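Local coordinates for GTPase activator-like protein (Chaetomium thermophilum, PDB 6SSH) that probably acts as a GTPase activator, stimulating GTP hydrolysis by a small GTPase through its Rap/ran-GAP domain, the part of the longer protein held in this chain, at residues V7-E12 and W108-K113; E19-T24 and H77-M82; D102-V107 and V127-T132; F115-F120 and M161-F166. All blocks are in the same frame, centred on the assembly; numbering follows the deposited sequence.

In the fold
All four contacts meet one mixed sheet of the Rap/ran-GAP domain. Contact 1 joins strands 2-10 and 104-109, and contact 3 adds strand 127-134 to the other edge of 104-109; their centres lie about 11 Å apart and their segments alternate along the chain. Contact 2, its centre also about 11 Å from that of contact 1 and both its segments falling between those of contact 1 in sequence, sets helix 17-21 against the turn after strand 73-78, the neighbour of strand 2-10. Contact 4, which opens after contact 1 has closed, lies about 9 Å from contact 3 and 20 Å from contact 2, centre to centre. Segments distant in sequence thus build a continuous parallel centre, with loops packed around it.

Contact 1 of 4, residues V7-E12 and W108-K113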
# COMPACT_ATOMS: atom_id res chain seq x y z
N VAL A 7 -0.05 -1.21 1.95
CA VAL A 7 -0.90 -0.15 1.46
C VAL A 7 -1.22 0.72 2.64
O VAL A 7 -1.82 0.24 3.64
CB VAL A 7 -2.22 -0.63 0.84
CG1 VAL A 7 -2.98 0.55 0.29
CG2 VAL A 7 -1.97 -1.69 -0.23
N ILE A 8 -0.81 1.97 2.57
CA ILE A 8 -0.86 2.90 3.70
C ILE A 8 -1.60 4.17 3.36
O ILE A 8 -1.16 4.90 2.44
CB ILE A 8 0.55 3.29 4.15
CG1 ILE A 8 1.43 2.05 4.43
CG2 ILE A 8 0.47 4.19 5.38
CD1 ILE A 8 2.93 2.35 4.49
N TYR A 9 -2.70 4.49 4.03
CA TYR A 9 -3.45 5.72 3.84
C TYR A 9 -2.95 6.81 4.77
O TYR A 9 -2.88 6.59 5.99
CB TYR A 9 -4.95 5.49 4.13
CG TYR A 9 -5.77 6.73 3.91
CD1 TYR A 9 -6.13 7.13 2.62
CD2 TYR A 9 -6.16 7.55 4.94
CE1 TYR A 9 -6.84 8.28 2.40
CE2 TYR A 9 -6.88 8.72 4.73
CZ TYR A 9 -7.23 9.11 3.45
OH TYR A 9 -7.94 10.26 3.28
N ILE A 10 -2.62 7.96 4.19
CA ILE A 10 -2.21 9.15 4.94
C ILE A 10 -3.32 10.18 4.91
O ILE A 10 -3.71 10.62 3.82
CB ILE A 10 -0.91 9.75 4.45
CG1 ILE A 10 0.18 8.68 4.31
CG2 ILE A 10 -0.53 10.89 5.36
CD1 ILE A 10 1.51 9.22 3.83
N LYS A 11 -3.86 10.55 6.07
CA LYS A 11 -4.96 11.49 6.18
C LYS A 11 -4.45 12.93 6.12
O LYS A 11 -3.30 13.20 6.45
CB LYS A 11 -5.73 11.22 7.50
CG LYS A 11 -7.06 11.91 7.68
CD LYS A 11 -7.78 11.42 8.98
CE LYS A 11 -6.83 11.22 10.16
NZ LYS A 11 -7.53 11.38 11.49
N GLU A 12 -5.34 13.85 5.79
CA GLU A 12 -5.02 15.26 5.74
C GLU A 12 -4.26 15.75 6.97
O GLU A 12 -4.69 15.48 8.10
CB GLU A 12 -6.32 16.06 5.62
CG GLU A 12 -6.09 17.57 5.46
CD GLU A 12 -7.33 18.29 4.97
OE1 GLU A 12 -8.31 18.35 5.74
OE2 GLU A 12 -7.31 18.80 3.83
N TRP A 108 -1.21 6.03 -0.19
CA TRP A 108 -2.28 6.92 -0.65
C TRP A 108 -2.12 8.21 0.14
O TRP A 108 -2.47 8.28 1.32
CB TRP A 108 -3.65 6.27 -0.46
CG TRP A 108 -4.73 7.13 -1.09
CD1 TRP A 108 -5.17 8.34 -0.69
CD2 TRP A 108 -5.45 6.82 -2.32
NE1 TRP A 108 -6.15 8.82 -1.56
CE2 TRP A 108 -6.34 7.87 -2.55
CE3 TRP A 108 -5.46 5.74 -3.18
CZ2 TRP A 108 -7.21 7.90 -3.66
CZ3 TRP A 108 -6.31 5.74 -4.27
CH2 TRP A 108 -7.17 6.82 -4.50
N ASN A 109 -1.50 9.21 -0.48
CA ASN A 109 -1.14 10.43 0.19
C ASN A 109 -2.24 11.48 0.12
O ASN A 109 -2.28 12.30 -0.80
CB ASN A 109 0.16 10.97 -0.36
CG ASN A 109 0.58 12.24 0.35
OD1 ASN A 109 0.18 12.50 1.48
ND2 ASN A 109 1.37 13.07 -0.35
N ASP A 110 -3.14 11.47 1.08
CA ASP A 110 -4.13 12.52 1.25
C ASP A 110 -3.67 13.58 2.24
O ASP A 110 -4.48 14.39 2.69
CB ASP A 110 -5.46 11.96 1.70
CG ASP A 110 -6.44 11.76 0.57
OD1 ASP A 110 -6.11 12.09 -0.59
OD2 ASP A 110 -7.53 11.20 0.81
N SER A 111 -2.38 13.68 2.55
CA SER A 111 -1.94 14.60 3.59
C SER A 111 -2.03 16.06 3.22
O SER A 111 -2.06 16.89 4.10
CB SER A 111 -0.50 14.35 3.99
OG SER A 111 0.41 14.74 2.98
N GLY A 112 -1.98 16.35 1.93
CA GLY A 112 -1.89 17.74 1.44
C GLY A 112 -0.46 18.24 1.40
O GLY A 112 -0.22 19.42 1.09
N LYS A 113 0.49 17.38 1.72
CA LYS A 113 1.91 17.69 1.79
C LYS A 113 2.68 16.73 0.90
O LYS A 113 2.21 15.62 0.59
CB LYS A 113 2.40 17.57 3.24
CG LYS A 113 1.59 18.40 4.25
CD LYS A 113 2.00 18.10 5.70
CE LYS A 113 1.19 18.92 6.72
NZ LYS A 113 1.51 20.38 6.66
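Tyr9 pairs with Trp108 and Ile10 with Asn109 as strands 2-10 and 104-109 run parallel to their ends. Trp108 N donates to Ile8 O, Ile10 N to Trp108 O, and Asp110 N to Ile10 O, the last a bent bond of 2.9 Å made where the strands give way to loop. Packing is close on the face bearing Tyr9 and Trp108. Tyr9 CG stands anti to the backbone N (chi1 -178°), beside the carbonyl carbon; CE1 of the ring lies 3.5 Å from Trp108 CD1. The planes are 29° apart but slid so far that the rings barely overlap. Beyond them Tyr9 OH donates to Asp110 OD2 over 2.7 Å, using the anti lone pair of a carboxylate turned 84° from the ring. Trp108 NE1 adds a weak bond of 3.4 Å to Asp110 OD1. Tyr30 of helix 28-37 meets both rings, and Phe33 meets Trp108. On the face of Ile10, its CG2 rests 3.7 Å from Ser111 CB. Next to it Asn109 OD1 accepts twice, from Ser111 OG in the amide plane and from Ser111 N above it, closing an Asx turn; Ser111 OG in turn accepts from Lys113 N in an ST turn. The solvent side is looser: Glu12 touches chiefly through its backbone, with CA 3.2 Å from Asp110 O, and its side chain runs extended from the contact. Gripped by a phenol and, weakly, an indole N-H, the Asp110 carboxylate is probably stabilised as the anion.

Contact 2 of 4, residues E19-T24 and H77-M82. With EDO (1,2-ethanediol), chain E; EDO (1,2-ethanediol), chain B.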
# COMPACT_ATOMS: atom_id res chain seq x y z
N GLU A 19 1.00 8.26 13.87
CA GLU A 19 -0.38 8.71 13.64
C GLU A 19 -0.99 8.15 12.34
O GLU A 19 -2.21 7.88 12.22
CB GLU A 19 -0.44 10.23 13.69
CG GLU A 19 0.28 10.90 12.52
CD GLU A 19 0.37 12.42 12.61
OE1 GLU A 19 -0.41 13.01 13.41
OE2 GLU A 19 1.21 12.97 11.86
N ILE A 20 -0.15 8.00 11.32
CA ILE A 20 -0.63 7.42 10.06
C ILE A 20 -1.05 5.95 10.22
O ILE A 20 -2.10 5.51 9.76
CB ILE A 20 0.50 7.56 8.98
CG1 ILE A 20 0.72 9.04 8.58
CG2 ILE A 20 0.19 6.71 7.74
CD1 ILE A 20 2.03 9.25 7.85
N LEU A 21 -0.24 5.19 10.96
CA LEU A 21 -0.55 3.77 11.13
C LEU A 21 -1.83 3.64 11.93
O LEU A 21 -2.53 2.63 11.74
CB LEU A 21 0.61 3.07 11.83
CG LEU A 21 1.91 2.92 11.01
CD1 LEU A 21 3.01 2.31 11.89
CD2 LEU A 21 1.70 2.10 9.75
N ALA A 22 -2.15 4.55 12.79
CA ALA A 22 -3.36 4.46 13.60
C ALA A 22 -4.64 4.53 12.76
O ALA A 22 -5.71 4.16 13.24
CB ALA A 22 -3.37 5.52 14.67
N ASN A 23 -4.59 5.07 11.54
CA ASN A 23 -5.79 5.22 10.75
C ASN A 23 -6.48 3.88 10.53
O ASN A 23 -5.83 2.87 10.29
CB ASN A 23 -5.48 5.84 9.38
CG ASN A 23 -4.90 7.22 9.48
OD1 ASN A 23 -5.16 7.97 10.40
ND2 ASN A 23 -4.14 7.61 8.47
N THR A 24 -7.83 3.91 10.61
CA THR A 24 -8.62 2.72 10.37
C THR A 24 -9.62 2.84 9.23
O THR A 24 -10.45 1.98 9.03
CB THR A 24 -9.39 2.27 11.56
OG1 THR A 24 -10.18 3.35 11.94
CG2 THR A 24 -8.42 1.82 12.70
N HIS A 77 -0.90 -5.70 2.59
CA HIS A 77 -0.87 -5.41 4.03
C HIS A 77 -1.43 -4.03 4.19
O HIS A 77 -0.71 -3.04 4.04
CB HIS A 77 0.51 -5.49 4.62
CG HIS A 77 1.14 -6.83 4.57
ND1 HIS A 77 2.51 -6.98 4.55
CD2 HIS A 77 0.61 -8.08 4.69
CE1 HIS A 77 2.80 -8.28 4.63
NE2 HIS A 77 1.65 -8.97 4.72
N VAL A 78 -2.72 -3.92 4.42
CA VAL A 78 -3.46 -2.65 4.33
C VAL A 78 -3.61 -2.11 5.77
O VAL A 78 -4.38 -2.66 6.55
CB VAL A 78 -4.82 -2.82 3.69
CG1 VAL A 78 -5.49 -1.48 3.52
CG2 VAL A 78 -4.66 -3.55 2.30
N THR A 79 -2.91 -1.07 6.11
CA THR A 79 -2.87 -0.63 7.52
C THR A 79 -4.26 -0.23 7.98
O THR A 79 -4.57 -0.47 9.13
CB THR A 79 -1.79 0.41 7.76
OG1 THR A 79 -2.00 1.53 6.89
CG2 THR A 79 -0.41 -0.19 7.54
N THR A 80 -5.12 0.33 7.14
CA THR A 80 -6.46 0.71 7.55
C THR A 80 -7.35 -0.54 7.81
O THR A 80 -8.40 -0.40 8.45
CB THR A 80 -7.17 1.63 6.58
OG1 THR A 80 -7.20 1.00 5.27
CG2 THR A 80 -6.48 3.01 6.47
N GLN A 81 -6.96 -1.72 7.30
CA GLN A 81 -7.69 -2.99 7.60
C GLN A 81 -7.33 -3.55 8.97
O GLN A 81 -7.96 -4.51 9.44
CB GLN A 81 -7.42 -4.05 6.51
CG GLN A 81 -8.04 -3.74 5.17
CD GLN A 81 -9.56 -3.75 5.14
OE1 GLN A 81 -10.18 -2.85 4.67
NE2 GLN A 81 -10.17 -4.80 5.68
N MET A 82 -6.25 -3.06 9.55
CA MET A 82 -5.69 -3.60 10.79
C MET A 82 -6.24 -2.83 11.97
O MET A 82 -6.33 -1.61 11.91
CB MET A 82 -4.17 -3.52 10.76
CG MET A 82 -3.53 -4.25 9.58
SD MET A 82 -1.78 -3.86 9.50
CE MET A 82 -1.33 -4.62 7.90
C1 EDO E . -13.83 -3.23 4.19
O1 EDO E . -12.58 -2.78 3.61
C2 EDO E . -13.90 -4.65 4.79
O2 EDO E . -13.00 -4.88 5.88
C1 EDO B . -11.30 -5.18 10.36
O1 EDO B . -11.41 -6.42 11.11
C2 EDO B . -11.19 -5.45 8.86
O2 EDO B . -10.01 -6.16 8.54
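Leu21 and Thr79 make the apolar touch of this contact, Leu21 CD2 lying 3.8 Å from Thr79 CG2. Asn23 and Thr24 then meet Thr80 of the 3-10 segment 79-81, mainly through their backbone atoms. Asn23 O receives the CA-H of Thr80 almost straight, with 3.5 Å between Asn23 O and Thr80 CA. The methyl of Thr80 lies against the same carbonyl: CG2, anti to its own carbonyl carbon (OG1 at chi1 56°), is 3.9 Å from Asn23 O, and Thr80 CB meets Thr24 C at 3.8 Å. Thr24 O and Thr80 O, both acceptors, come within 3.2 Å and do not bond each other.

The next shell fixes these pieces. Thr80 OG1 is hydrogen-bonded to Tyr30 OH, while Asn23 ND2 bonds Tyr9 O and Gln14 OE1. Lys95 NZ is hydrogen-bonded to Leu21 O, Thr79 O and Met82 O, so one ammonium group gathers carbonyls from both segments. Further out, Gln81 OE1 and NE2 hold the two oxygens of one ethanediol, probably from the crystallisation liquor, with NE2 2.8 Å from O2 of that molecule. This is packing of a helix and the chain after it on a strand end in the alpha/beta Rap/ran-GAP domain: helix 17-21, which follows strand 2-10, meets the turn leaving the parallel neighbour of that strand, 73-78.

Contact 3 of 4, residues D102-V107 and V127-T132; sequences DFVNIV and VYIVIT
Val104 to Val107 lie beside Val127 to Val130 in parallel register, and five backbone hydrogen bonds link the two segments. Val127 N gives to Phe103 O, Asn105 N to Val127 O, Ile129 N to Asn105 O, Val107 N to Ile129 O, and Ile131 N to Val107 O at 2.8 Å. The alternate residues Val104 and Ile106 bond the other way, to strand 2-10, which leaves 104-109 held along both edges. A water sits where the strands begin. It accepts from Asn105 ND2 at 2.9 Å and donates to Phe103 O and to Val127 O, the latter 2.8 Å away, giving each carbonyl a second donor. Asn105 ND2 also bonds Ile99 O, and Tyr128 OH is hydrogen-bonded to Asn125 OD1.

On the face carrying Asn105 and Tyr128, these side chains run alongside each other in the same direction, with amide and ring planes 27° apart and Asn105 CB 3.8 Å from Tyr128 CD2. Val107 CG2 comes to 4.0 Å of the same CD2. The other face is aliphatic: Val104 CG1 meets Ile129 CD1 at 4.0 Å and Ile106 CG2 meets Ile131 CD1 at 3.8 Å, with helix 183-201 covering Val104 and Ile106. With the interstrand backbone groups paired, and Asn105 ND2 and Tyr128 OH each given a partner, the chemistry is consistent with a buried, aliphatic face at Val104, Ile106, Ile129 and Ile131.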
# COMPACT_ATOMS: atom_id res chain seq x y z
N ASP A 102 8.17 -5.02 4.42
CA ASP A 102 7.78 -5.12 3.00
C ASP A 102 8.70 -4.26 2.19
O ASP A 102 8.86 -3.06 2.43
CB ASP A 102 6.37 -4.65 2.85
CG ASP A 102 5.33 -5.60 3.47
OD1 ASP A 102 5.65 -6.78 3.68
OD2 ASP A 102 4.19 -5.13 3.67
N PHE A 103 9.29 -4.85 1.16
CA PHE A 103 10.19 -4.10 0.29
C PHE A 103 9.43 -2.96 -0.40
O PHE A 103 10.00 -1.90 -0.65
CB PHE A 103 10.84 -5.03 -0.74
CG PHE A 103 11.80 -6.06 -0.16
CD1 PHE A 103 12.61 -5.78 0.92
CD2 PHE A 103 11.89 -7.33 -0.75
CE1 PHE A 103 13.52 -6.76 1.42
CE2 PHE A 103 12.80 -8.29 -0.31
CZ PHE A 103 13.59 -8.01 0.81
N VAL A 104 8.21 -3.22 -0.81
CA VAL A 104 7.37 -2.32 -1.59
C VAL A 104 6.14 -1.94 -0.79
O VAL A 104 5.47 -2.83 -0.25
CB VAL A 104 6.93 -3.01 -2.90
CG1 VAL A 104 6.11 -2.07 -3.73
CG2 VAL A 104 8.18 -3.51 -3.66
N ASN A 105 5.82 -0.64 -0.75
CA ASN A 105 4.63 -0.10 -0.12
C ASN A 105 3.96 0.90 -1.02
O ASN A 105 4.64 1.75 -1.59
CB ASN A 105 4.97 0.56 1.26
CG ASN A 105 5.30 -0.45 2.31
OD1 ASN A 105 4.40 -1.10 2.83
ND2 ASN A 105 6.52 -0.61 2.61
N ILE A 106 2.68 0.79 -1.12
CA ILE A 106 1.79 1.74 -1.79
C ILE A 106 1.34 2.75 -0.78
O ILE A 106 0.86 2.34 0.33
CB ILE A 106 0.61 1.01 -2.42
CG1 ILE A 106 1.11 0.02 -3.46
CG2 ILE A 106 -0.42 2.00 -3.00
CD1 ILE A 106 0.08 -1.02 -3.85
N VAL A 107 1.43 4.05 -1.06
CA VAL A 107 1.04 5.10 -0.16
C VAL A 107 -0.05 5.94 -0.78
O VAL A 107 0.15 6.47 -1.90
CB VAL A 107 2.25 6.01 0.15
CG1 VAL A 107 1.87 7.17 1.06
CG2 VAL A 107 3.36 5.21 0.82
N VAL A 127 11.04 0.75 -1.97
CA VAL A 127 10.21 1.45 -2.95
C VAL A 127 8.91 1.87 -2.33
O VAL A 127 8.25 1.02 -1.67
CB VAL A 127 9.86 0.50 -4.16
CG1 VAL A 127 8.97 1.24 -5.20
CG2 VAL A 127 11.14 -0.03 -4.84
N TYR A 128 8.49 3.11 -2.58
CA TYR A 128 7.15 3.60 -2.29
C TYR A 128 6.50 3.99 -3.61
O TYR A 128 7.09 4.72 -4.44
CB TYR A 128 7.16 4.82 -1.35
CG TYR A 128 7.74 4.50 0.01
CD1 TYR A 128 9.01 4.95 0.35
CD2 TYR A 128 7.04 3.69 0.91
CE1 TYR A 128 9.56 4.69 1.55
CE2 TYR A 128 7.61 3.40 2.14
CZ TYR A 128 8.85 3.87 2.42
OH TYR A 128 9.49 3.60 3.66
N ILE A 129 5.30 3.51 -3.84
CA ILE A 129 4.44 3.89 -4.97
C ILE A 129 3.45 4.87 -4.43
O ILE A 129 2.57 4.48 -3.63
CB ILE A 129 3.75 2.70 -5.60
CG1 ILE A 129 4.77 1.73 -6.16
CG2 ILE A 129 2.76 3.14 -6.69
CD1 ILE A 129 4.28 0.37 -6.38
N VAL A 130 3.63 6.16 -4.68
CA VAL A 130 2.89 7.23 -4.02
C VAL A 130 1.76 7.73 -4.90
O VAL A 130 2.00 8.17 -6.04
CB VAL A 130 3.78 8.36 -3.62
CG1 VAL A 130 3.01 9.35 -2.85
CG2 VAL A 130 5.00 7.88 -2.83
N ILE A 131 0.53 7.66 -4.44
CA ILE A 131 -0.70 8.07 -5.12
C ILE A 131 -1.13 9.37 -4.48
O ILE A 131 -1.38 9.40 -3.29
CB ILE A 131 -1.83 7.05 -4.97
CG1 ILE A 131 -1.42 5.72 -5.58
CG2 ILE A 131 -3.14 7.58 -5.55
CD1 ILE A 131 -2.27 4.51 -5.16
N THR A 132 -1.25 10.45 -5.22
CA THR A 132 -1.68 11.73 -4.68
C THR A 132 -2.84 12.24 -5.52
O THR A 132 -2.61 12.59 -6.70
CB THR A 132 -0.54 12.75 -4.72
OG1 THR A 132 0.62 12.19 -4.10
CG2 THR A 132 -0.89 14.00 -3.98
O HOH W 1 8.76 0.24 0.98

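Contact 4 of 4, residues F115-F120 and M161-F166. With EDO (1,2-ethanediol), chain D.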
# COMPACT_ATOMS: atom_id res chain seq x y z
N PHE A 115 5.02 13.77 0.01
CA PHE A 115 5.40 12.59 0.78
C PHE A 115 6.88 12.55 1.06
O PHE A 115 7.69 12.71 0.12
CB PHE A 115 5.01 11.31 0.02
CG PHE A 115 5.42 10.06 0.75
CD1 PHE A 115 4.80 9.68 1.94
CD2 PHE A 115 6.46 9.28 0.30
CE1 PHE A 115 5.21 8.55 2.64
CE2 PHE A 115 6.84 8.16 1.01
CZ PHE A 115 6.23 7.81 2.17
N ARG A 116 7.27 12.38 2.31
CA ARG A 116 8.68 12.33 2.69
C ARG A 116 9.16 10.89 2.66
O ARG A 116 8.52 9.99 3.26
CB ARG A 116 8.89 12.90 4.09
CG ARG A 116 8.43 14.34 4.22
CD ARG A 116 9.02 15.18 3.11
NE ARG A 116 8.60 16.57 3.16
CZ ARG A 116 8.97 17.48 2.26
NH1 ARG A 116 9.74 17.11 1.25
NH2 ARG A 116 8.56 18.74 2.37
N PHE A 117 10.30 10.66 2.04
CA PHE A 117 10.79 9.30 1.84
C PHE A 117 11.11 8.61 3.17
O PHE A 117 11.00 7.39 3.26
CB PHE A 117 12.05 9.34 0.94
CG PHE A 117 12.54 7.99 0.55
CD1 PHE A 117 11.85 7.23 -0.38
CD2 PHE A 117 13.71 7.49 1.09
CE1 PHE A 117 12.29 5.97 -0.74
CE2 PHE A 117 14.17 6.23 0.73
CZ PHE A 117 13.46 5.46 -0.18
N ASP A 118 11.42 9.38 4.21
CA ASP A 118 11.80 8.84 5.49
C ASP A 118 10.63 8.73 6.49
O ASP A 118 10.84 8.55 7.68
CB ASP A 118 12.96 9.65 6.10
CG ASP A 118 12.58 11.07 6.42
OD1 ASP A 118 11.50 11.52 6.03
OD2 ASP A 118 13.40 11.76 7.05
N THR A 119 9.40 8.80 5.96
CA THR A 119 8.18 8.74 6.80
C THR A 119 8.07 7.46 7.61
O THR A 119 7.58 7.52 8.73
CB THR A 119 6.91 8.98 5.99
OG1 THR A 119 6.99 10.27 5.38
CG2 THR A 119 5.67 8.96 6.88
N PHE A 120 8.53 6.32 7.08
CA PHE A 120 8.30 5.03 7.70
C PHE A 120 9.64 4.32 7.81
O PHE A 120 9.94 3.38 7.05
CB PHE A 120 7.35 4.17 6.85
CG PHE A 120 6.05 4.83 6.51
CD1 PHE A 120 5.05 5.00 7.48
CD2 PHE A 120 5.78 5.23 5.25
CE1 PHE A 120 3.84 5.60 7.11
CE2 PHE A 120 4.59 5.81 4.88
CZ PHE A 120 3.64 6.02 5.83
N MET A 161 9.10 6.37 -5.61
CA MET A 161 10.22 6.90 -4.84
C MET A 161 11.00 5.73 -4.32
O MET A 161 10.42 4.86 -3.69
CB MET A 161 9.76 7.77 -3.68
CG MET A 161 9.05 9.01 -4.12
SD MET A 161 8.53 10.01 -2.74
CE MET A 161 9.99 10.20 -1.76
N SER A 162 12.28 5.64 -4.60
CA SER A 162 13.05 4.46 -4.18
C SER A 162 14.39 4.84 -3.62
O SER A 162 14.88 5.98 -3.81
CB SER A 162 13.24 3.50 -5.34
OG SER A 162 13.97 4.11 -6.40
N GLN A 163 15.01 3.88 -2.93
CA GLN A 163 16.36 4.11 -2.41
C GLN A 163 17.33 4.54 -3.51
O GLN A 163 17.18 4.19 -4.68
CB GLN A 163 16.90 2.82 -1.82
CG GLN A 163 16.14 2.30 -0.67
CD GLN A 163 16.38 3.07 0.54
OE1 GLN A 163 17.25 3.92 0.59
NE2 GLN A 163 15.61 2.76 1.59
N PRO A 164 18.41 5.25 -3.17
CA PRO A 164 19.41 5.57 -4.19
C PRO A 164 20.04 4.31 -4.79
O PRO A 164 20.32 3.39 -4.03
CB PRO A 164 20.48 6.34 -3.41
CG PRO A 164 19.76 6.87 -2.20
CD PRO A 164 18.69 5.88 -1.87
N GLY A 165 20.14 4.26 -6.10
CA GLY A 165 20.70 3.11 -6.80
C GLY A 165 19.64 2.04 -7.10
O GLY A 165 19.96 1.09 -7.83
N PHE A 166 18.41 2.21 -6.64
CA PHE A 166 17.37 1.22 -6.91
C PHE A 166 16.93 1.39 -8.36
O PHE A 166 16.80 2.50 -8.86
CB PHE A 166 16.18 1.38 -5.95
CG PHE A 166 15.26 0.20 -5.99
CD1 PHE A 166 14.24 0.17 -6.88
CD2 PHE A 166 15.50 -0.89 -5.18
CE1 PHE A 166 13.42 -0.96 -7.00
CE2 PHE A 166 14.68 -2.00 -5.27
CZ PHE A 166 13.66 -2.05 -6.12
C1 EDO D . 3.29 13.45 4.48
O1 EDO D . 3.17 14.53 5.40
C2 EDO D . 4.15 12.42 5.17
O2 EDO D . 5.16 11.98 4.29
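Phe117, in a type I turn from Arg116 to Thr119, comes up against Met161 at the end of strand 155-162, their CA atoms 7.1 Å apart, just before a type II turn from Gln163 to Phe166. A Met-aromatic contact joins the loop to this sheet strand of the Rap/ran-GAP domain: Met161 SD lies in the plane of the Phe115 ring, at its edge, 3.7 Å from Phe115 CD2. The thioether bends at its end (chi3 51°), and CE reaches Phe117 CB at 3.5 Å, the side chains of Met161 and Phe117 passing in opposite senses. Phe117 CG stands anti to its backbone N (chi1 -173°), and the ring extends beyond Met161 to the chain that follows the strand. There Phe117 CZ approaches Gln163 N within 3.5 Å, obliquely to the ring. The ring edge also meets Gln163 CD, 3.8 Å from Phe117 CZ, with the amide plane turned 82° from the ring; Gln163 NE2 is bonded to Asn125 O. Tyr128 of the neighbouring strand packs against both Phe115 and Phe117, so the loop aromatics are backed by the sheet.

Within the loop, Arg116 O accepts from both Thr119 N and Thr119 OG1, which pins the turn. An ethanediol, probably from the crystallisation liquor, accepts from Arg116 N through O2 and donates to Thr119 OG1 at 2.7 Å. Thr119 CG2 in turn lies over the centre of one face of the Phe120 ring, 3.7 Å above its plane.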